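Local coordinates for KLLA0E08119p (Kluyveromyces lactis, PDB 3VA7), which probably makes urea-1-carboxylate from urea, hydrogencarbonate and ATP with the help of biotin, as the carboxylase portion of a larger urea-degrading enzyme, at residues K29-V34 / R343-D348; Q240-G245 / K297-V302; F246-A251 / P350-T355. All coordinates share one frame; numbering follows the deposited sequence.

Interaction 1: residues K29-V34 / R343-D348; sequences KPFETV and RIAAND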
ATOM      1  N   LYS A  29      12.561  37.935 -25.860  1.00 56.85           N
ATOM      2  CA  LYS A  29      12.787  36.564 -25.417  1.00 54.65           C
ATOM      3  C   LYS A  29      14.305  36.294 -25.305  1.00 53.41           C
ATOM      4  O   LYS A  29      15.004  36.181 -26.333  1.00 53.46           O
ATOM      5  CB  LYS A  29      12.114  35.569 -26.346  1.00 55.07           C
ATOM      6  CG  LYS A  29      11.993  34.159 -25.766  1.00 54.54           C
ATOM      7  CD  LYS A  29      10.874  33.394 -26.418  1.00 54.25           C
ATOM      8  CE  LYS A  29       9.606  34.217 -26.378  1.00 56.54           C
ATOM      9  NZ  LYS A  29       8.612  33.678 -27.327  1.00 58.29           N
ATOM     10  N   PRO A  30      14.831  36.219 -24.058  1.00 51.36           N
ATOM     11  CA  PRO A  30      16.279  36.082 -23.839  1.00 49.87           C
ATOM     12  C   PRO A  30      16.929  34.916 -24.567  1.00 48.55           C
ATOM     13  O   PRO A  30      18.041  35.052 -25.065  1.00 48.80           O
ATOM     14  CB  PRO A  30      16.388  35.887 -22.312  1.00 49.35           C
ATOM     15  CG  PRO A  30      15.002  35.695 -21.835  1.00 49.59           C
ATOM     16  CD  PRO A  30      14.122  36.410 -22.782  1.00 51.08           C
ATOM     17  N   PHE A  31      16.240  33.780 -24.591  1.00 47.26           N
ATOM     18  CA  PHE A  31      16.741  32.511 -25.107  1.00 46.03           C
ATOM     19  C   PHE A  31      15.542  31.704 -25.617  1.00 45.23           C
ATOM     20  O   PHE A  31      14.418  31.896 -25.164  1.00 44.34           O
ATOM     21  CB  PHE A  31      17.434  31.681 -24.025  1.00 45.80           C
ATOM     22  CG  PHE A  31      18.619  32.336 -23.376  1.00 46.38           C
ATOM     23  CD1 PHE A  31      19.858  32.376 -24.021  1.00 44.59           C
ATOM     24  CD2 PHE A  31      18.517  32.851 -22.081  1.00 45.05           C
ATOM     25  CE1 PHE A  31      20.955  32.957 -23.405  1.00 43.06           C
ATOM     26  CE2 PHE A  31      19.614  33.417 -21.461  1.00 44.29           C
ATOM     27  CZ  PHE A  31      20.847  33.470 -22.134  1.00 43.95           C
ATOM     28  N   GLU A  32      15.808  30.801 -26.551  1.00 44.43           N
ATOM     29  CA  GLU A  32      14.778  30.097 -27.260  1.00 44.28           C
ATOM     30  C   GLU A  32      14.556  28.757 -26.547  1.00 42.76           C
ATOM     31  O   GLU A  32      13.438  28.407 -26.181  1.00 42.11           O
ATOM     32  CB  GLU A  32      15.224  29.928 -28.722  1.00 45.34           C
ATOM     33  CG  GLU A  32      14.161  30.190 -29.800  1.00 50.82           C
ATOM     34  CD  GLU A  32      13.385  31.501 -29.587  1.00 57.09           C
ATOM     35  OE1 GLU A  32      14.056  32.555 -29.445  1.00 57.46           O
ATOM     36  OE2 GLU A  32      12.109  31.474 -29.569  1.00 59.25           O
ATOM     37  N   THR A  33      15.640  28.021 -26.326  1.00 41.14           N
ATOM     38  CA  THR A  33      15.578  26.817 -25.537  1.00 39.92           C
ATOM     39  C   THR A  33      16.662  26.938 -24.436  1.00 38.41           C
ATOM     40  O   THR A  33      17.742  27.468 -24.701  1.00 38.66           O
ATOM     41  CB  THR A  33      15.698  25.519 -26.433  1.00 40.07           C
ATOM     42  OG1 THR A  33      16.994  25.429 -26.988  1.00 43.81           O
ATOM     43  CG2 THR A  33      14.791  25.570 -27.622  1.00 39.73           C
ATOM     44  N   VAL A  34      16.356  26.493 -23.212  1.00 35.78           N
ATOM     45  CA  VAL A  34      17.243  26.597 -22.043  1.00 33.63           C
ATOM     46  C   VAL A  34      17.309  25.226 -21.343  1.00 32.86           C
ATOM     47  O   VAL A  34      16.288  24.641 -21.090  1.00 31.98           O
ATOM     48  CB  VAL A  34      16.713  27.671 -20.998  1.00 33.35           C
ATOM     49  CG1 VAL A  34      17.405  27.523 -19.659  1.00 33.30           C
ATOM     50  CG2 VAL A  34      16.882  29.090 -21.470  1.00 31.02           C
ATOM     51  N   ARG A 343      17.178  37.121 -18.065  1.00 31.21           N
ATOM     52  CA  ARG A 343      17.217  38.296 -18.867  1.00 32.44           C
ATOM     53  C   ARG A 343      18.603  38.897 -18.755  1.00 33.16           C
ATOM     54  O   ARG A 343      19.160  39.348 -19.774  1.00 33.40           O
ATOM     55  CB  ARG A 343      16.171  39.308 -18.429  1.00 32.75           C
ATOM     56  CG  ARG A 343      14.697  38.961 -18.755  1.00 36.29           C
ATOM     57  CD  ARG A 343      13.815  40.214 -18.565  1.00 42.39           C
ATOM     58  NE  ARG A 343      14.552  41.400 -19.044  1.00 48.24           N
ATOM     59  CZ  ARG A 343      14.160  42.684 -18.961  1.00 50.82           C
ATOM     60  NH1 ARG A 343      12.981  43.032 -18.412  1.00 50.23           N
ATOM     61  NH2 ARG A 343      14.979  43.639 -19.431  1.00 49.44           N
ATOM     62  N   ILE A 344      19.177  38.860 -17.544  1.00 32.78           N
ATOM     63  CA  ILE A 344      20.496  39.414 -17.330  1.00 33.13           C
ATOM     64  C   ILE A 344      21.537  38.617 -18.090  1.00 34.04           C
ATOM     65  O   ILE A 344      22.455  39.196 -18.659  1.00 33.96           O
ATOM     66  CB  ILE A 344      20.904  39.441 -15.829  1.00 33.59           C
ATOM     67  CG1 ILE A 344      20.108  40.510 -15.088  1.00 32.26           C
ATOM     68  CG2 ILE A 344      22.445  39.625 -15.676  1.00 31.19           C
ATOM     69  CD1 ILE A 344      20.186  40.363 -13.611  1.00 31.97           C
ATOM     70  N   ALA A 345      21.394  37.296 -18.061  1.00 34.51           N
ATOM     71  CA  ALA A 345      22.373  36.385 -18.640  1.00 35.97           C
ATOM     72  C   ALA A 345      22.423  36.517 -20.136  1.00 37.54           C
ATOM     73  O   ALA A 345      23.398  36.022 -20.742  1.00 38.40           O
ATOM     74  CB  ALA A 345      22.078  34.955 -18.290  1.00 34.64           C
ATOM     75  N   ALA A 346      21.392  37.140 -20.723  1.00 37.52           N
ATOM     76  CA  ALA A 346      21.304  37.284 -22.159  1.00 38.52           C
ATOM     77  C   ALA A 346      21.511  38.768 -22.556  1.00 40.32           C
ATOM     78  O   ALA A 346      21.204  39.182 -23.690  1.00 39.37           O
ATOM     79  CB  ALA A 346      19.991  36.775 -22.630  1.00 37.87           C
ATOM     80  N   ASN A 347      22.024  39.549 -21.591  1.00 41.78           N
ATOM     81  CA  ASN A 347      22.430  40.967 -21.747  1.00 43.67           C
ATOM     82  C   ASN A 347      21.287  41.847 -22.099  1.00 44.80           C
ATOM     83  O   ASN A 347      21.428  42.790 -22.834  1.00 44.51           O
ATOM     84  CB  ASN A 347      23.568  41.192 -22.782  1.00 43.33           C
ATOM     85  CG  ASN A 347      24.848  40.399 -22.480  1.00 43.74           C
ATOM     86  OD1 ASN A 347      25.172  40.021 -21.344  1.00 40.43           O
ATOM     87  ND2 ASN A 347      25.589  40.153 -23.529  1.00 46.37           N
ATOM     88  N   ASP A 348      20.133  41.500 -21.589  1.00 47.88           N
ATOM     89  CA  ASP A 348      18.929  42.279 -21.807  1.00 50.54           C
ATOM     90  C   ASP A 348      18.479  42.549 -20.374  1.00 51.17           C
ATOM     91  O   ASP A 348      17.333  42.290 -19.971  1.00 52.28           O
ATOM     92  CB  ASP A 348      17.924  41.487 -22.659  1.00 50.75           C
ATOM     93  CG  ASP A 348      16.577  42.199 -22.826  1.00 55.42           C
ATOM     94  OD1 ASP A 348      16.320  42.767 -23.921  1.00 59.61           O
ATOM     95  OD2 ASP A 348      15.748  42.167 -21.881  1.00 59.20           O
TER
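Phe31 and Ala346 meet methyl to ring face: CB of Ala346 sits over one face of the phenyl group, nearest to CZ at 3.4 Å. The ring gets there because CG stands anti to the carbonyl carbon, beside the backbone N (chi1 -60°), which swings its far end to the place where the helix 337-345 runs out. Its edge takes a different neighbour, since the carbonyl O of Ala345 lies near the ring plane, 3.9 Å from CZ. Pro30 approaches the same methyl group through its own pyrrolidine, with CB 3.7 Å from Ala346 CB, so the methyl sits in the corner formed by Pro30 and Phe31. An alanine here in place of Phe31 would remove the ring, and would probably open a gap beside the Ala346 methyl and beside Gln105 and Ala106, which the ring also touches.

No hydrogen bond crosses the contact; polar bonds within 343-348 instead fold the chain back at the helix end. The guanidinium of Arg343 reaches the carbonyl O of Asp348 side-on, with Asp348 O close to the guanidinium plane, 3.1 Å from NE and 2.8 Å from NH2, and NH2 also makes a salt bridge to Asp348 OD2. Arg343 O is approached from opposite faces by Ala346 N and Asp348 N. With Asn347 N bonded to Ile344 O, and Asn347 at positive phi, this is a Schellman motif, here closing a helix of the biotin carboxylase region against the lead-in to the first strand of its N-terminal parallel sheet.

Interaction 2: residues Q240-G245 / K297-V302; sequences QMMGDG and KCAGTV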
ATOM      1  N   GLN A 240      19.931  39.367  -0.665  1.00 36.45           N
ATOM      2  CA  GLN A 240      19.790  38.854  -2.018  1.00 36.33           C
ATOM      3  C   GLN A 240      20.152  39.971  -2.961  1.00 36.62           C
ATOM      4  O   GLN A 240      19.527  41.047  -2.936  1.00 36.75           O
ATOM      5  CB  GLN A 240      18.346  38.436  -2.281  1.00 36.12           C
ATOM      6  CG  GLN A 240      18.050  38.153  -3.719  1.00 35.70           C
ATOM      7  CD  GLN A 240      18.636  36.833  -4.167  1.00 36.41           C
ATOM      8  OE1 GLN A 240      18.279  35.766  -3.652  1.00 36.15           O
ATOM      9  NE2 GLN A 240      19.565  36.897  -5.095  1.00 33.21           N
ATOM     10  N   MET A 241      21.139  39.722  -3.814  1.00 37.01           N
ATOM     11  CA  MET A 241      21.595  40.752  -4.703  1.00 37.71           C
ATOM     12  C   MET A 241      21.525  40.298  -6.152  1.00 37.43           C
ATOM     13  O   MET A 241      21.603  39.103  -6.461  1.00 38.66           O
ATOM     14  CB  MET A 241      22.981  41.235  -4.241  1.00 38.65           C
ATOM     15  CG  MET A 241      23.944  41.708  -5.301  1.00 42.38           C
ATOM     16  SD  MET A 241      25.263  40.500  -5.500  1.00 53.11           S
ATOM     17  CE  MET A 241      25.197  40.466  -7.289  1.00 47.81           C
ATOM     18  N   MET A 242      21.347  41.256  -7.042  1.00 36.14           N
ATOM     19  CA  MET A 242      21.392  41.004  -8.468  1.00 35.38           C
ATOM     20  C   MET A 242      22.517  41.866  -9.105  1.00 34.31           C
ATOM     21  O   MET A 242      22.698  43.048  -8.756  1.00 33.78           O
ATOM     22  CB  MET A 242      20.017  41.335  -9.032  1.00 35.47           C
ATOM     23  CG  MET A 242      19.450  40.414 -10.153  1.00 38.57           C
ATOM     24  SD  MET A 242      19.280  38.598  -9.994  1.00 38.90           S
ATOM     25  CE  MET A 242      18.770  38.458  -8.298  1.00 36.35           C
ATOM     26  N   GLY A 243      23.310  41.258  -9.989  1.00 32.91           N
ATOM     27  CA  GLY A 243      24.362  41.978 -10.708  1.00 31.38           C
ATOM     28  C   GLY A 243      24.202  41.826 -12.210  1.00 31.55           C
ATOM     29  O   GLY A 243      23.739  40.785 -12.687  1.00 30.76           O
ATOM     30  N   ASP A 244      24.579  42.839 -12.982  1.00 31.14           N
ATOM     31  CA  ASP A 244      24.310  42.740 -14.412  1.00 31.19           C
ATOM     32  C   ASP A 244      25.521  42.274 -15.199  1.00 32.10           C
ATOM     33  O   ASP A 244      25.478  42.122 -16.445  1.00 33.07           O
ATOM     34  CB  ASP A 244      23.795  44.047 -14.940  1.00 30.34           C
ATOM     35  CG  ASP A 244      24.878  45.090 -15.045  1.00 31.46           C
ATOM     36  OD1 ASP A 244      26.030  44.841 -14.640  1.00 30.07           O
ATOM     37  OD2 ASP A 244      24.564  46.171 -15.536  1.00 33.89           O
ATOM     38  N   GLY A 245      26.606  42.026 -14.484  1.00 31.79           N
ATOM     39  CA  GLY A 245      27.792  41.500 -15.122  1.00 31.88           C
ATOM     40  C   GLY A 245      28.646  42.605 -15.718  1.00 32.21           C
ATOM     41  O   GLY A 245      29.612  42.326 -16.441  1.00 32.60           O
ATOM     42  N   LYS A 297      27.591  38.948 -12.090  1.00 31.85           N
ATOM     43  CA  LYS A 297      26.526  38.588 -13.012  1.00 31.09           C
ATOM     44  C   LYS A 297      25.490  37.561 -12.474  1.00 31.39           C
ATOM     45  O   LYS A 297      25.863  36.423 -12.020  1.00 29.32           O
ATOM     46  CB  LYS A 297      27.110  38.079 -14.315  1.00 30.38           C
ATOM     47  CG  LYS A 297      26.190  38.380 -15.414  1.00 29.15           C
ATOM     48  CD  LYS A 297      26.698  37.907 -16.727  1.00 26.50           C
ATOM     49  CE  LYS A 297      26.208  38.933 -17.789  1.00 28.83           C
ATOM     50  NZ  LYS A 297      26.613  38.572 -19.185  1.00 28.52           N
ATOM     51  N   CYS A 298      24.206  37.973 -12.618  1.00 31.53           N
ATOM     52  CA  CYS A 298      23.003  37.255 -12.200  1.00 32.74           C
ATOM     53  C   CYS A 298      22.801  37.333 -10.699  1.00 33.01           C
ATOM     54  O   CYS A 298      22.940  38.415 -10.133  1.00 34.33           O
ATOM     55  CB  CYS A 298      22.949  35.786 -12.707  1.00 33.06           C
ATOM     56  SG  CYS A 298      22.964  35.588 -14.521  1.00 37.65           S
ATOM     57  N   ALA A 299      22.483  36.219 -10.042  1.00 32.85           N
ATOM     58  CA  ALA A 299      22.019  36.299  -8.650  1.00 33.64           C
ATOM     59  C   ALA A 299      23.068  35.806  -7.678  1.00 34.02           C
ATOM     60  O   ALA A 299      23.666  34.749  -7.854  1.00 34.05           O
ATOM     61  CB  ALA A 299      20.658  35.508  -8.432  1.00 32.28           C
ATOM     62  N   GLY A 300      23.266  36.554  -6.617  1.00 34.05           N
ATOM     63  CA  GLY A 300      24.134  36.073  -5.588  1.00 34.95           C
ATOM     64  C   GLY A 300      23.639  36.556  -4.248  1.00 36.09           C
ATOM     65  O   GLY A 300      22.878  37.539  -4.181  1.00 35.87           O
ATOM     66  N   THR A 301      24.111  35.887  -3.192  1.00 36.49           N
ATOM     67  CA  THR A 301      23.757  36.250  -1.835  1.00 37.76           C
ATOM     68  C   THR A 301      24.956  36.533  -0.966  1.00 39.09           C
ATOM     69  O   THR A 301      25.943  35.762  -0.914  1.00 38.79           O
ATOM     70  CB  THR A 301      22.919  35.136  -1.149  1.00 38.54           C
ATOM     71  OG1 THR A 301      21.748  34.860  -1.953  1.00 36.63           O
ATOM     72  CG2 THR A 301      22.525  35.540   0.299  1.00 35.26           C
ATOM     73  N   VAL A 302      24.841  37.644  -0.253  1.00 39.97           N
ATOM     74  CA  VAL A 302      25.857  38.019   0.659  1.00 41.10           C
ATOM     75  C   VAL A 302      25.329  37.697   2.026  1.00 42.34           C
ATOM     76  O   VAL A 302      24.394  38.338   2.486  1.00 42.13           O
ATOM     77  CB  VAL A 302      26.169  39.513   0.553  1.00 41.49           C
ATOM     78  CG1 VAL A 302      27.399  39.824   1.392  1.00 40.82           C
ATOM     79  CG2 VAL A 302      26.396  39.933  -0.923  1.00 40.13           C
TER
HETATM   80  O   HOH W   1      21.189  34.162  -4.711  1.00 39.60           O
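The carboxamide of Gln240 faces the strand 299-302 with its NE2 end, 3.8 Å from Ala299 CB, while Met241 O lies near the amide plane and takes an N-H from NE2. That carbonyl is itself a flat group with a donor on each face: NE2 of Gln240 at 3.3 Å on one, Gly300 N at 3.0 Å on the other. CG of Gln240 is anti to the backbone N (chi1 169°), and a bend at chi2 turns the amide forward along its own strand, to Met241 O. A water accepts from NE2 and donates to Thr301 OG1 across the contact; beyond it, OE1 is held by Arg255 and OG1 by Gln323.

Further along, the strands pair antiparallel, with a corner at Cys298. Met241 N gives to Gly300 O at 2.8 Å, and Gly243 and Cys298 exchange two bonds of 2.9 Å each. On the face of Gln240 and Thr301, Met242 bends so that CE meets Ala299 CB at 3.5 Å. At the far end Lys297 lays CG against CA of Gly245, whose positive phi suits glycine, and sends NZ on to Asn347. Such antiparallel neighbours are typical of the sheet of the ATP-grasp fold, to which this part of the biotin carboxylase region belongs.

Interaction 3: residues F246-A251 / P350-T355; sequences FGKAIA and PDFDNT
Phe352 gives up more surface than any other residue of this contact, and it does so to Ile250 and Lys248. The branch methyl CG2 of Ile250 lies over one face of the phenyl group in a CH-pi contact, 3.7 Å from the ring centroid and 21° off the normal, displaced toward the rim with CE2 its nearest carbon. The isoleucine's first torsion allows this: with CG1 anti to the backbone N (chi1 175°), CG2 falls between N and the carbonyl carbon, on the side of the strand where the ring lies, while CD1 runs on along the loop toward Thr355. At the ring edge, near its plane, comes the backbone N of Ala249, 3.8 Å from CD2.

Ile250 lies at the start of strand 249-261, the second arm of a beta hairpin with strand 235-244, and Lys248 just before it. Phe352 comes from a short 3-10 turn in the loop that follows helix 337-345, and closes over the hairpin end, where it also touches Asp244. Inside that loop Asp351 O accepts from Asn354 N and, on its opposite face, from Thr355 OG1.

Lys248 has a double role. Its CB rests 3.7 Å from Phe352 CD2, and the rest of the chain, bent at chi2 and chi4, crosses the Asp353 side chain at about a right angle. NZ forms a salt bridge to Asp353 OD2, a long one at 3.5 Å, at the exposed margin of the contact. Asp351 OD1 stands 5.2 Å from Lys248 NZ, near enough for its opposite charge probably to add to the attraction.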
ATOM      1  N   PHE A 246      28.317  43.858 -15.402  1.00 31.80           N
ATOM      2  CA  PHE A 246      28.967  44.988 -16.039  1.00 30.78           C
ATOM      3  C   PHE A 246      29.135  46.038 -15.041  1.00 30.62           C
ATOM      4  O   PHE A 246      29.193  47.197 -15.403  1.00 32.20           O
ATOM      5  CB  PHE A 246      28.146  45.541 -17.218  1.00 31.65           C
ATOM      6  CG  PHE A 246      27.996  44.576 -18.356  1.00 29.94           C
ATOM      7  CD1 PHE A 246      29.096  44.206 -19.114  1.00 30.60           C
ATOM      8  CD2 PHE A 246      26.753  44.037 -18.663  1.00 30.05           C
ATOM      9  CE1 PHE A 246      28.989  43.248 -20.187  1.00 32.21           C
ATOM     10  CE2 PHE A 246      26.596  43.070 -19.745  1.00 31.02           C
ATOM     11  CZ  PHE A 246      27.710  42.685 -20.498  1.00 31.65           C
ATOM     12  N   GLY A 247      29.173  45.670 -13.772  1.00 30.12           N
ATOM     13  CA  GLY A 247      29.458  46.660 -12.737  1.00 29.79           C
ATOM     14  C   GLY A 247      28.276  47.199 -11.950  1.00 30.36           C
ATOM     15  O   GLY A 247      28.456  47.790 -10.867  1.00 29.66           O
ATOM     16  N   LYS A 248      27.065  47.018 -12.480  1.00 31.42           N
ATOM     17  CA  LYS A 248      25.829  47.385 -11.747  1.00 32.28           C
ATOM     18  C   LYS A 248      25.361  46.260 -10.844  1.00 32.37           C
ATOM     19  O   LYS A 248      25.409  45.076 -11.225  1.00 31.46           O
ATOM     20  CB  LYS A 248      24.708  47.830 -12.684  1.00 32.45           C
ATOM     21  CG  LYS A 248      24.548  49.364 -12.768  1.00 35.38           C
ATOM     22  CD  LYS A 248      24.618  49.697 -14.274  1.00 41.63           C
ATOM     23  CE  LYS A 248      23.854  50.951 -14.718  1.00 40.69           C
ATOM     24  NZ  LYS A 248      23.255  50.699 -16.088  1.00 39.56           N
ATOM     25  N   ALA A 249      24.931  46.631  -9.635  1.00 33.03           N
ATOM     26  CA  ALA A 249      24.463  45.635  -8.670  1.00 34.24           C
ATOM     27  C   ALA A 249      23.306  46.224  -7.890  1.00 35.13           C
ATOM     28  O   ALA A 249      23.265  47.427  -7.693  1.00 35.94           O
ATOM     29  CB  ALA A 249      25.621  45.170  -7.730  1.00 32.87           C
ATOM     30  N   ILE A 250      22.366  45.394  -7.442  1.00 36.24           N
ATOM     31  CA  ILE A 250      21.177  45.909  -6.725  1.00 36.81           C
ATOM     32  C   ILE A 250      20.774  44.990  -5.570  1.00 36.87           C
ATOM     33  O   ILE A 250      20.868  43.754  -5.696  1.00 37.66           O
ATOM     34  CB  ILE A 250      20.032  46.188  -7.705  1.00 37.08           C
ATOM     35  CG1 ILE A 250      18.766  46.602  -6.983  1.00 38.09           C
ATOM     36  CG2 ILE A 250      19.753  44.955  -8.578  1.00 38.13           C
ATOM     37  CD1 ILE A 250      17.826  47.361  -7.914  1.00 38.13           C
ATOM     38  N   ALA A 251      20.430  45.564  -4.408  1.00 36.60           N
ATOM     39  CA  ALA A 251      20.089  44.725  -3.248  1.00 36.22           C
ATOM     40  C   ALA A 251      18.576  44.596  -3.244  1.00 37.22           C
ATOM     41  O   ALA A 251      17.824  45.607  -3.283  1.00 38.17           O
ATOM     42  CB  ALA A 251      20.608  45.282  -1.975  1.00 35.38           C
ATOM     43  N   PRO A 350      17.259  44.249 -16.907  1.00 51.86           N
ATOM     44  CA  PRO A 350      16.426  45.376 -16.412  1.00 52.46           C
ATOM     45  C   PRO A 350      17.316  46.578 -16.196  1.00 52.34           C
ATOM     46  O   PRO A 350      18.442  46.431 -15.757  1.00 52.32           O
ATOM     47  CB  PRO A 350      15.968  44.901 -15.027  1.00 52.01           C
ATOM     48  CG  PRO A 350      16.026  43.399 -15.106  1.00 52.90           C
ATOM     49  CD  PRO A 350      17.155  43.047 -16.059  1.00 51.29           C
ATOM     50  N   ASP A 351      16.829  47.765 -16.472  1.00 52.75           N
ATOM     51  CA  ASP A 351      17.664  48.940 -16.212  1.00 52.76           C
ATOM     52  C   ASP A 351      17.764  49.275 -14.683  1.00 52.27           C
ATOM     53  O   ASP A 351      16.850  49.858 -14.107  1.00 51.93           O
ATOM     54  CB  ASP A 351      17.156  50.048 -17.146  1.00 52.66           C
ATOM     55  CG  ASP A 351      17.217  51.412 -16.568  1.00 52.55           C
ATOM     56  OD1 ASP A 351      18.197  51.708 -15.838  1.00 50.80           O
ATOM     57  OD2 ASP A 351      16.271  52.188 -16.909  1.00 52.13           O
ATOM     58  N   PHE A 352      18.884  48.896 -14.054  1.00 51.91           N
ATOM     59  CA  PHE A 352      19.028  48.898 -12.562  1.00 51.52           C
ATOM     60  C   PHE A 352      18.822  50.253 -11.857  1.00 51.87           C
ATOM     61  O   PHE A 352      18.240  50.302 -10.777  1.00 51.72           O
ATOM     62  CB  PHE A 352      20.410  48.386 -12.121  1.00 50.76           C
ATOM     63  CG  PHE A 352      20.572  46.901 -12.114  1.00 48.81           C
ATOM     64  CD1 PHE A 352      19.736  46.070 -12.831  1.00 47.82           C
ATOM     65  CD2 PHE A 352      21.613  46.335 -11.421  1.00 47.69           C
ATOM     66  CE1 PHE A 352      19.921  44.716 -12.845  1.00 44.93           C
ATOM     67  CE2 PHE A 352      21.796  44.962 -11.422  1.00 47.34           C
ATOM     68  CZ  PHE A 352      20.945  44.154 -12.139  1.00 46.25           C
ATOM     69  N   ASP A 353      19.326  51.341 -12.444  1.00 52.32           N
ATOM     70  CA  ASP A 353      19.279  52.651 -11.785  1.00 52.61           C
ATOM     71  C   ASP A 353      17.848  53.181 -11.713  1.00 52.46           C
ATOM     72  O   ASP A 353      17.531  54.112 -10.943  1.00 52.50           O
ATOM     73  CB  ASP A 353      20.173  53.648 -12.503  1.00 52.85           C
ATOM     74  CG  ASP A 353      21.553  53.089 -12.818  1.00 55.95           C
ATOM     75  OD1 ASP A 353      22.260  52.602 -11.886  1.00 58.15           O
ATOM     76  OD2 ASP A 353      21.927  53.154 -14.020  1.00 58.85           O
ATOM     77  N   ASN A 354      16.983  52.553 -12.505  1.00 52.22           N
ATOM     78  CA  ASN A 354      15.599  52.965 -12.621  1.00 52.14           C
ATOM     79  C   ASN A 354      14.619  51.911 -12.119  1.00 52.52           C
ATOM     80  O   ASN A 354      13.426  51.966 -12.404  1.00 52.47           O
ATOM     81  CB  ASN A 354      15.312  53.421 -14.066  1.00 51.55           C
ATOM     82  CG  ASN A 354      16.063  54.727 -14.417  1.00 49.45           C
ATOM     83  OD1 ASN A 354      16.594  54.883 -15.523  1.00 45.03           O
ATOM     84  ND2 ASN A 354      16.126  55.656 -13.452  1.00 47.29           N
ATOM     85  N   THR A 355      15.138  50.959 -11.350  1.00 52.77           N
ATOM     86  CA  THR A 355      14.325  49.879 -10.849  1.00 53.26           C
ATOM     87  C   THR A 355      14.001  50.199  -9.385  1.00 53.65           C
ATOM     88  O   THR A 355      14.893  50.325  -8.558  1.00 53.28           O
ATOM     89  CB  THR A 355      15.039  48.519 -11.062  1.00 53.47           C
ATOM     90  OG1 THR A 355      15.492  48.441 -12.417  1.00 53.68           O
ATOM     91  CG2 THR A 355      14.095  47.320 -10.827  1.00 53.92           C
TER

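From the N terminus, 29-34 leads into the parallel sheet and waits some 300 residues for 343-348, so interaction 1 closes the longest loop. Interaction 2 is nested within it, bringing strand 299-307 back to strand 235-244. Segment 246-251, next after 240-245, meets 350-355, just past the end of interaction 1; interaction 3 therefore crosses both others. The lysine-asparagine bond at the helix end links interactions 1 and 2, whereas Met242 O and Ile250 N connect interactions 2 and 3 within one sheet. Ile344 packs on Met242 and Phe352, so the end of helix 337-345 lies between the lead-in to the parallel sheet and the antiparallel sheet.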